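Local coordinates for protein arginine kinase (Anthopleura japonica, PDB 4RF6) that catalyses the reversible transfer of a phosphoryl group from ATP to L-arginine, giving phosphoarginine and ADP, with two phosphagen kinase units joined in one chain, at residues M4-A18 against L57-D69. Numbering follows the deposited sequence.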
ATOM      1  N   MET A   4       5.064 -28.952 -20.194  1.00 67.69           N
ATOM      2  CA  MET A   4       5.901 -29.294 -19.058  1.00 61.05           C
ATOM      3  C   MET A   4       7.282 -29.465 -19.683  1.00 53.39           C
ATOM      4  O   MET A   4       7.397 -29.549 -20.904  1.00 52.62           O
ATOM      5  CB  MET A   4       5.425 -30.587 -18.395  1.00 61.93           C
ATOM      6  CG  MET A   4       6.013 -30.838 -17.010  1.00 62.59           C
ATOM      7  SD  MET A   4       4.951 -31.837 -15.942  1.00122.24           S
ATOM      8  CE  MET A   4       6.016 -32.051 -14.518  1.00 84.75           C
ATOM      9  N   ALA A   5       8.332 -29.497 -18.876  1.00 48.88           N
ATOM     10  CA  ALA A   5       9.675 -29.624 -19.440  1.00 44.19           C
ATOM     11  C   ALA A   5       9.991 -31.066 -19.845  1.00 42.01           C
ATOM     12  O   ALA A   5       9.749 -31.994 -19.074  1.00 42.53           O
ATOM     13  CB  ALA A   5      10.714 -29.105 -18.467  1.00 43.06           C
ATOM     14  N   ASP A   6      10.540 -31.245 -21.045  1.00 39.95           N
ATOM     15  CA  ASP A   6      10.990 -32.560 -21.509  1.00 41.61           C
ATOM     16  C   ASP A   6      12.495 -32.524 -21.792  1.00 41.24           C
ATOM     17  O   ASP A   6      12.914 -32.555 -22.952  1.00 41.89           O
ATOM     18  CB  ASP A   6      10.217 -32.981 -22.769  1.00 43.95           C
ATOM     19  CG  ASP A   6      10.450 -34.441 -23.155  1.00 49.24           C
ATOM     20  OD1 ASP A   6      11.371 -35.084 -22.602  1.00 50.50           O
ATOM     21  OD2 ASP A   6       9.710 -34.944 -24.030  1.00 52.81           O
ATOM     22  N   PRO A   7      13.316 -32.465 -20.729  1.00 40.74           N
ATOM     23  CA  PRO A   7      14.768 -32.369 -20.916  1.00 40.49           C
ATOM     24  C   PRO A   7      15.373 -33.633 -21.529  1.00 42.05           C
ATOM     25  O   PRO A   7      16.335 -33.532 -22.292  1.00 42.91           O
ATOM     26  CB  PRO A   7      15.289 -32.173 -19.487  1.00 39.99           C
ATOM     27  CG  PRO A   7      14.248 -32.789 -18.618  1.00 38.89           C
ATOM     28  CD  PRO A   7      12.947 -32.495 -19.302  1.00 39.26           C
ATOM     29  N   GLU A   8      14.816 -34.798 -21.205  1.00 44.24           N
ATOM     30  CA  GLU A   8      15.344 -36.078 -21.686  1.00 45.60           C
ATOM     31  C   GLU A   8      15.374 -36.178 -23.214  1.00 42.14           C
ATOM     32  O   GLU A   8      16.307 -36.749 -23.785  1.00 39.93           O
ATOM     33  CB  GLU A   8      14.544 -37.252 -21.103  1.00 50.84           C
ATOM     34  CG  GLU A   8      14.485 -37.306 -19.570  1.00 55.44           C
ATOM     35  CD  GLU A   8      13.380 -36.435 -18.985  1.00 58.55           C
ATOM     36  OE1 GLU A   8      13.227 -36.415 -17.742  1.00 58.90           O
ATOM     37  OE2 GLU A   8      12.667 -35.774 -19.769  1.00 59.94           O
ATOM     38  N   THR A   9      14.355 -35.619 -23.864  1.00 39.86           N
ATOM     39  CA  THR A   9      14.243 -35.648 -25.323  1.00 40.56           C
ATOM     40  C   THR A   9      15.209 -34.662 -25.979  1.00 38.74           C
ATOM     41  O   THR A   9      15.818 -34.960 -27.010  1.00 39.36           O
ATOM     42  CB  THR A   9      12.801 -35.339 -25.786  1.00 42.37           C
ATOM     43  OG1 THR A   9      11.910 -36.342 -25.283  1.00 45.91           O
ATOM     44  CG2 THR A   9      12.708 -35.311 -27.304  1.00 41.14           C
ATOM     45  N   ALA A  10      15.343 -33.483 -25.381  1.00 33.92           N
ATOM     46  CA  ALA A  10      16.267 -32.476 -25.893  1.00 30.47           C
ATOM     47  C   ALA A  10      17.712 -32.970 -25.825  1.00 28.62           C
ATOM     48  O   ALA A  10      18.489 -32.767 -26.757  1.00 28.59           O
ATOM     49  CB  ALA A  10      16.112 -31.174 -25.126  1.00 28.58           C
ATOM     50  N   ALA A  11      18.064 -33.611 -24.715  1.00 28.05           N
ATOM     51  CA  ALA A  11      19.416 -34.132 -24.513  1.00 26.11           C
ATOM     52  C   ALA A  11      19.886 -35.083 -25.623  1.00 31.50           C
ATOM     53  O   ALA A  11      21.066 -35.078 -25.992  1.00 28.39           O
ATOM     54  CB  ALA A  11      19.522 -34.803 -23.157  1.00 26.55           C
ATOM     55  N   LYS A  12      18.973 -35.905 -26.140  1.00 33.68           N
ATOM     56  CA  LYS A  12      19.303 -36.831 -27.221  1.00 35.56           C
ATOM     57  C   LYS A  12      19.814 -36.096 -28.456  1.00 36.85           C
ATOM     58  O   LYS A  12      20.767 -36.532 -29.107  1.00 37.28           O
ATOM     59  CB  LYS A  12      18.086 -37.668 -27.613  1.00 36.15           C
ATOM     60  CG  LYS A  12      17.647 -38.689 -26.584  1.00 37.54           C
ATOM     61  CD  LYS A  12      16.669 -39.672 -27.214  1.00 41.49           C
ATOM     62  CE  LYS A  12      15.697 -40.234 -26.187  1.00 44.94           C
ATOM     63  NZ  LYS A  12      14.979 -41.440 -26.696  1.00 45.79           N
ATOM     64  N   PHE A  13      19.164 -34.985 -28.783  1.00 35.95           N
ATOM     65  CA  PHE A  13      19.551 -34.194 -29.942  1.00 33.32           C
ATOM     66  C   PHE A  13      20.790 -33.357 -29.632  1.00 30.92           C
ATOM     67  O   PHE A  13      21.685 -33.224 -30.469  1.00 31.90           O
ATOM     68  CB  PHE A  13      18.386 -33.311 -30.397  1.00 33.25           C
ATOM     69  CG  PHE A  13      17.216 -34.086 -30.945  1.00 34.59           C
ATOM     70  CD1 PHE A  13      16.126 -34.392 -30.141  1.00 35.16           C
ATOM     71  CD2 PHE A  13      17.212 -34.512 -32.266  1.00 36.86           C
ATOM     72  CE1 PHE A  13      15.051 -35.108 -30.643  1.00 37.59           C
ATOM     73  CE2 PHE A  13      16.143 -35.229 -32.779  1.00 38.73           C
ATOM     74  CZ  PHE A  13      15.060 -35.526 -31.966  1.00 39.67           C
ATOM     75  N   LYS A  14      20.843 -32.810 -28.419  1.00 29.17           N
ATOM     76  CA  LYS A  14      21.978 -31.992 -27.999  1.00 29.74           C
ATOM     77  C   LYS A  14      23.281 -32.795 -27.958  1.00 29.90           C
ATOM     78  O   LYS A  14      24.321 -32.325 -28.416  1.00 29.98           O
ATOM     79  CB  LYS A  14      21.710 -31.340 -26.637  1.00 32.01           C
ATOM     80  CG  LYS A  14      22.852 -30.459 -26.142  1.00 33.84           C
ATOM     81  CD  LYS A  14      22.458 -29.679 -24.903  1.00 38.03           C
ATOM     82  CE  LYS A  14      23.623 -28.849 -24.374  1.00 39.37           C
ATOM     83  NZ  LYS A  14      23.535 -27.416 -24.770  1.00 39.71           N
ATOM     84  N   SER A  15      23.222 -34.012 -27.422  1.00 30.47           N
ATOM     85  CA  SER A  15      24.411 -34.854 -27.327  1.00 31.32           C
ATOM     86  C   SER A  15      24.929 -35.285 -28.701  1.00 30.63           C
ATOM     87  O   SER A  15      26.089 -35.680 -28.838  1.00 30.36           O
ATOM     88  CB  SER A  15      24.126 -36.085 -26.468  1.00 35.97           C
ATOM     89  OG  SER A  15      23.092 -36.867 -27.034  1.00 43.37           O
ATOM     90  N   LYS A  16      24.063 -35.212 -29.710  1.00 29.34           N
ATOM     91  CA  LYS A  16      24.440 -35.553 -31.079  1.00 34.16           C
ATOM     92  C   LYS A  16      24.732 -34.304 -31.895  1.00 29.99           C
ATOM     93  O   LYS A  16      25.166 -34.396 -33.049  1.00 28.72           O
ATOM     94  CB  LYS A  16      23.332 -36.362 -31.756  1.00 41.31           C
ATOM     95  CG  LYS A  16      23.247 -37.801 -31.282  1.00 47.58           C
ATOM     96  CD  LYS A  16      22.127 -38.550 -31.987  1.00 54.43           C
ATOM     97  CE  LYS A  16      21.143 -39.140 -30.983  1.00 59.34           C
ATOM     98  NZ  LYS A  16      19.983 -39.811 -31.640  1.00 62.92           N
ATOM     99  N   ASN A  17      24.489 -33.147 -31.281  1.00 27.72           N
ATOM    100  CA  ASN A  17      24.625 -31.855 -31.951  1.00 26.58           C
ATOM    101  C   ASN A  17      23.825 -31.841 -33.253  1.00 29.11           C
ATOM    102  O   ASN A  17      24.298 -31.373 -34.286  1.00 29.47           O
ATOM    103  CB  ASN A  17      26.098 -31.532 -32.213  1.00 24.65           C
ATOM    104  CG  ASN A  17      26.359 -30.043 -32.339  1.00 25.70           C
ATOM    105  OD1 ASN A  17      25.641 -29.219 -31.768  1.00 23.28           O
ATOM    106  ND2 ASN A  17      27.403 -29.688 -33.086  1.00 25.10           N
ATOM    107  N   ALA A  18      22.612 -32.382 -33.189  1.00 29.23           N
ATOM    108  CA  ALA A  18      21.737 -32.469 -34.347  1.00 31.52           C
ATOM    109  C   ALA A  18      20.611 -31.445 -34.220  1.00 32.70           C
ATOM    110  O   ALA A  18      20.327 -30.962 -33.119  1.00 30.44           O
ATOM    111  CB  ALA A  18      21.174 -33.874 -34.475  1.00 31.45           C
ATOM    112  N   LEU A  57      25.758 -23.029 -29.839  1.00 19.35           N
ATOM    113  CA  LEU A  57      24.417 -22.699 -30.294  1.00 22.17           C
ATOM    114  C   LEU A  57      23.404 -23.505 -29.493  1.00 23.72           C
ATOM    115  O   LEU A  57      22.378 -22.975 -29.056  1.00 22.76           O
ATOM    116  CB  LEU A  57      24.277 -23.015 -31.783  1.00 23.27           C
ATOM    117  CG  LEU A  57      22.917 -22.812 -32.451  1.00 24.06           C
ATOM    118  CD1 LEU A  57      22.542 -21.337 -32.518  1.00 24.44           C
ATOM    119  CD2 LEU A  57      22.923 -23.422 -33.840  1.00 27.09           C
ATOM    120  N   TRP A  58      23.701 -24.788 -29.299  1.00 21.45           N
ATOM    121  CA  TRP A  58      22.829 -25.660 -28.522  1.00 23.16           C
ATOM    122  C   TRP A  58      22.624 -25.159 -27.096  1.00 23.04           C
ATOM    123  O   TRP A  58      21.514 -25.243 -26.564  1.00 23.34           O
ATOM    124  CB  TRP A  58      23.353 -27.097 -28.514  1.00 24.78           C
ATOM    125  CG  TRP A  58      22.466 -28.017 -29.282  1.00 25.52           C
ATOM    126  CD1 TRP A  58      22.737 -28.618 -30.482  1.00 26.15           C
ATOM    127  CD2 TRP A  58      21.142 -28.421 -28.922  1.00 24.57           C
ATOM    128  NE1 TRP A  58      21.664 -29.383 -30.878  1.00 24.62           N
ATOM    129  CE2 TRP A  58      20.671 -29.274 -29.939  1.00 25.33           C
ATOM    130  CE3 TRP A  58      20.311 -28.145 -27.833  1.00 25.91           C
ATOM    131  CZ2 TRP A  58      19.399 -29.857 -29.897  1.00 25.78           C
ATOM    132  CZ3 TRP A  58      19.054 -28.721 -27.793  1.00 26.36           C
ATOM    133  CH2 TRP A  58      18.611 -29.569 -28.813  1.00 26.28           C
ATOM    134  N   ASP A  59      23.687 -24.645 -26.476  1.00 24.41           N
ATOM    135  CA  ASP A  59      23.580 -24.058 -25.140  1.00 24.54           C
ATOM    136  C   ASP A  59      22.554 -22.932 -25.142  1.00 27.37           C
ATOM    137  O   ASP A  59      21.783 -22.766 -24.193  1.00 24.19           O
ATOM    138  CB  ASP A  59      24.931 -23.502 -24.682  1.00 23.18           C
ATOM    139  CG  ASP A  59      25.943 -24.589 -24.376  1.00 25.65           C
ATOM    140  OD1 ASP A  59      25.551 -25.625 -23.801  1.00 28.02           O
ATOM    141  OD2 ASP A  59      27.131 -24.399 -24.710  1.00 25.32           O
ATOM    142  N   CYS A  60      22.552 -22.161 -26.223  1.00 28.23           N
ATOM    143  CA  CYS A  60      21.667 -21.010 -26.334  1.00 25.98           C
ATOM    144  C   CYS A  60      20.212 -21.391 -26.583  1.00 25.11           C
ATOM    145  O   CYS A  60      19.298 -20.759 -26.052  1.00 24.44           O
ATOM    146  CB  CYS A  60      22.158 -20.073 -27.433  1.00 24.05           C
ATOM    147  SG  CYS A  60      23.656 -19.178 -26.975  1.00 24.43           S
ATOM    148  N   ILE A  61      19.992 -22.426 -27.386  1.00 22.06           N
ATOM    149  CA  ILE A  61      18.632 -22.784 -27.772  1.00 23.44           C
ATOM    150  C   ILE A  61      18.011 -23.830 -26.857  1.00 20.90           C
ATOM    151  O   ILE A  61      16.837 -24.165 -27.013  1.00 20.62           O
ATOM    152  CB  ILE A  61      18.573 -23.325 -29.215  1.00 23.43           C
ATOM    153  CG1 ILE A  61      19.305 -24.667 -29.306  1.00 22.63           C
ATOM    154  CG2 ILE A  61      19.138 -22.300 -30.204  1.00 20.26           C
ATOM    155  CD1 ILE A  61      19.117 -25.376 -30.636  1.00 24.72           C
ATOM    156  N   ASN A  62      18.788 -24.348 -25.909  1.00 22.07           N
ATOM    157  CA  ASN A  62      18.344 -25.502 -25.120  1.00 25.13           C
ATOM    158  C   ASN A  62      16.998 -25.323 -24.421  1.00 27.12           C
ATOM    159  O   ASN A  62      16.156 -26.226 -24.452  1.00 30.31           O
ATOM    160  CB  ASN A  62      19.398 -25.929 -24.099  1.00 23.82           C
ATOM    161  CG  ASN A  62      19.074 -27.274 -23.464  1.00 26.41           C
ATOM    162  OD1 ASN A  62      18.856 -28.265 -24.166  1.00 24.57           O
ATOM    163  ND2 ASN A  62      19.012 -27.310 -22.134  1.00 20.17           N
ATOM    164  N   SER A  63      16.792 -24.169 -23.795  1.00 25.31           N
ATOM    165  CA  SER A  63      15.568 -23.948 -23.027  1.00 25.05           C
ATOM    166  C   SER A  63      14.332 -23.989 -23.925  1.00 24.13           C
ATOM    167  O   SER A  63      13.280 -24.506 -23.530  1.00 25.91           O
ATOM    168  CB  SER A  63      15.628 -22.627 -22.269  1.00 23.33           C
ATOM    169  OG  SER A  63      14.491 -22.478 -21.444  1.00 25.96           O
ATOM    170  N   GLY A  64      14.470 -23.458 -25.136  1.00 24.00           N
ATOM    171  CA  GLY A  64      13.371 -23.422 -26.084  1.00 26.11           C
ATOM    172  C   GLY A  64      12.997 -24.772 -26.672  1.00 28.44           C
ATOM    173  O   GLY A  64      11.902 -24.933 -27.221  1.00 29.68           O
ATOM    174  N   VAL A  65      13.905 -25.738 -26.574  1.00 27.83           N
ATOM    175  CA  VAL A  65      13.624 -27.096 -27.031  1.00 30.91           C
ATOM    176  C   VAL A  65      13.072 -27.930 -25.876  1.00 33.60           C
ATOM    177  O   VAL A  65      12.129 -28.709 -26.051  1.00 33.93           O
ATOM    178  CB  VAL A  65      14.876 -27.781 -27.601  1.00 29.26           C
ATOM    179  CG1 VAL A  65      14.495 -29.096 -28.263  1.00 31.16           C
ATOM    180  CG2 VAL A  65      15.574 -26.872 -28.602  1.00 28.09           C
ATOM    181  N   VAL A  66      13.674 -27.762 -24.698  1.00 32.00           N
ATOM    182  CA  VAL A  66      13.196 -28.423 -23.486  1.00 32.86           C
ATOM    183  C   VAL A  66      11.775 -27.964 -23.183  1.00 35.90           C
ATOM    184  O   VAL A  66      10.895 -28.777 -22.895  1.00 37.43           O
ATOM    185  CB  VAL A  66      14.103 -28.120 -22.274  1.00 32.80           C
ATOM    186  CG1 VAL A  66      13.453 -28.588 -20.968  1.00 32.23           C
ATOM    187  CG2 VAL A  66      15.469 -28.766 -22.453  1.00 31.73           C
ATOM    188  N   ASN A  67      11.565 -26.654 -23.260  1.00 26.34           N
ATOM    189  CA  ASN A  67      10.256 -26.059 -23.031  1.00 28.84           C
ATOM    190  C   ASN A  67       9.651 -25.588 -24.346  1.00 32.14           C
ATOM    191  O   ASN A  67       9.796 -24.423 -24.725  1.00 31.40           O
ATOM    192  CB  ASN A  67      10.367 -24.886 -22.052  1.00 30.79           C
ATOM    193  CG  ASN A  67      11.131 -25.249 -20.790  1.00 35.86           C
ATOM    194  OD1 ASN A  67      10.609 -25.936 -19.912  1.00 37.26           O
ATOM    195  ND2 ASN A  67      12.377 -24.788 -20.697  1.00 36.19           N
ATOM    196  N   LEU A  68       8.972 -26.501 -25.035  1.00 35.24           N
ATOM    197  CA  LEU A  68       8.426 -26.237 -26.366  1.00 38.18           C
ATOM    198  C   LEU A  68       7.376 -25.126 -26.378  1.00 40.47           C
ATOM    199  O   LEU A  68       7.094 -24.538 -27.425  1.00 40.86           O
ATOM    200  CB  LEU A  68       7.840 -27.521 -26.959  1.00 40.35           C
ATOM    201  CG  LEU A  68       8.858 -28.605 -27.317  1.00 43.45           C
ATOM    202  CD1 LEU A  68       8.160 -29.919 -27.634  1.00 45.52           C
ATOM    203  CD2 LEU A  68       9.739 -28.164 -28.485  1.00 41.88           C
ATOM    204  N   ASP A  69       6.804 -24.841 -25.210  1.00 39.78           N
ATOM    205  CA  ASP A  69       5.782 -23.806 -25.081  1.00 40.23           C
ATOM    206  C   ASP A  69       6.374 -22.396 -24.958  1.00 38.92           C
ATOM    207  O   ASP A  69       5.640 -21.422 -24.762  1.00 37.65           O
ATOM    208  CB  ASP A  69       4.885 -24.102 -23.879  1.00 40.72           C
ATOM    209  CG  ASP A  69       5.657 -24.162 -22.575  1.00 43.69           C
ATOM    210  OD1 ASP A  69       6.811 -24.642 -22.584  1.00 45.43           O
ATOM    211  OD2 ASP A  69       5.109 -23.730 -21.539  1.00 43.38           O
TER
HETATM  212  O   HOH W   1       7.860 -28.778 -23.569  1.00 37.38           O
HETATM  213  O   HOH W   2      12.081 -31.575 -25.418  1.00 39.47           O
HETATM  214  O   HOH W   3      25.802 -26.359 -31.228  1.00 22.76           O
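K14 leaves its helix with CG anti to the backbone N (chi1 -179°), runs extended across the indole of W58 and bends only at chi4, where NZ turns onto D59. The example illustrates how two roughly antiparallel helices, 7-14 and 57-66, pack in the small helical N-terminal domain of a phosphagen kinase, their axes 9.0 Å apart at the closest approach and their directions 143° apart. One tryptophan organises the end where K14 lies. K14 CB sits over the face of the six-membered ring of W58 in a CH-pi contact, 3.7 Å from the centroid, while I61 of the same helix as W58 backs the opposite face. At the ring's edge and in its plane, NE1 of W58 donates to A18 O (3.1 Å), just past N17, whose positive phi makes the Schellman motif that follows the helix. Of the F13 side chain it is CB that touches W58, at CZ2, while the phenyl ring leads away. The lysine ammonium completes this end with a salt bridge, NZ to D59 OD1 at 2.9 Å, approaching from above the carboxylate plane; D59 OD2 accepts from T56 N. Midway, the short side chain of A10 points into the interface, its CB 3.7 Å from V66 CG2. The other methyl of V66, CG1, meets A5. Beyond it N67, whose OD1 is bound by R200, joins the contact to helix 200-205. At this end D6, the N-cap of helix 7-14, gives its backbone N to V66 O in a nearly straight bond of 3.1 Å.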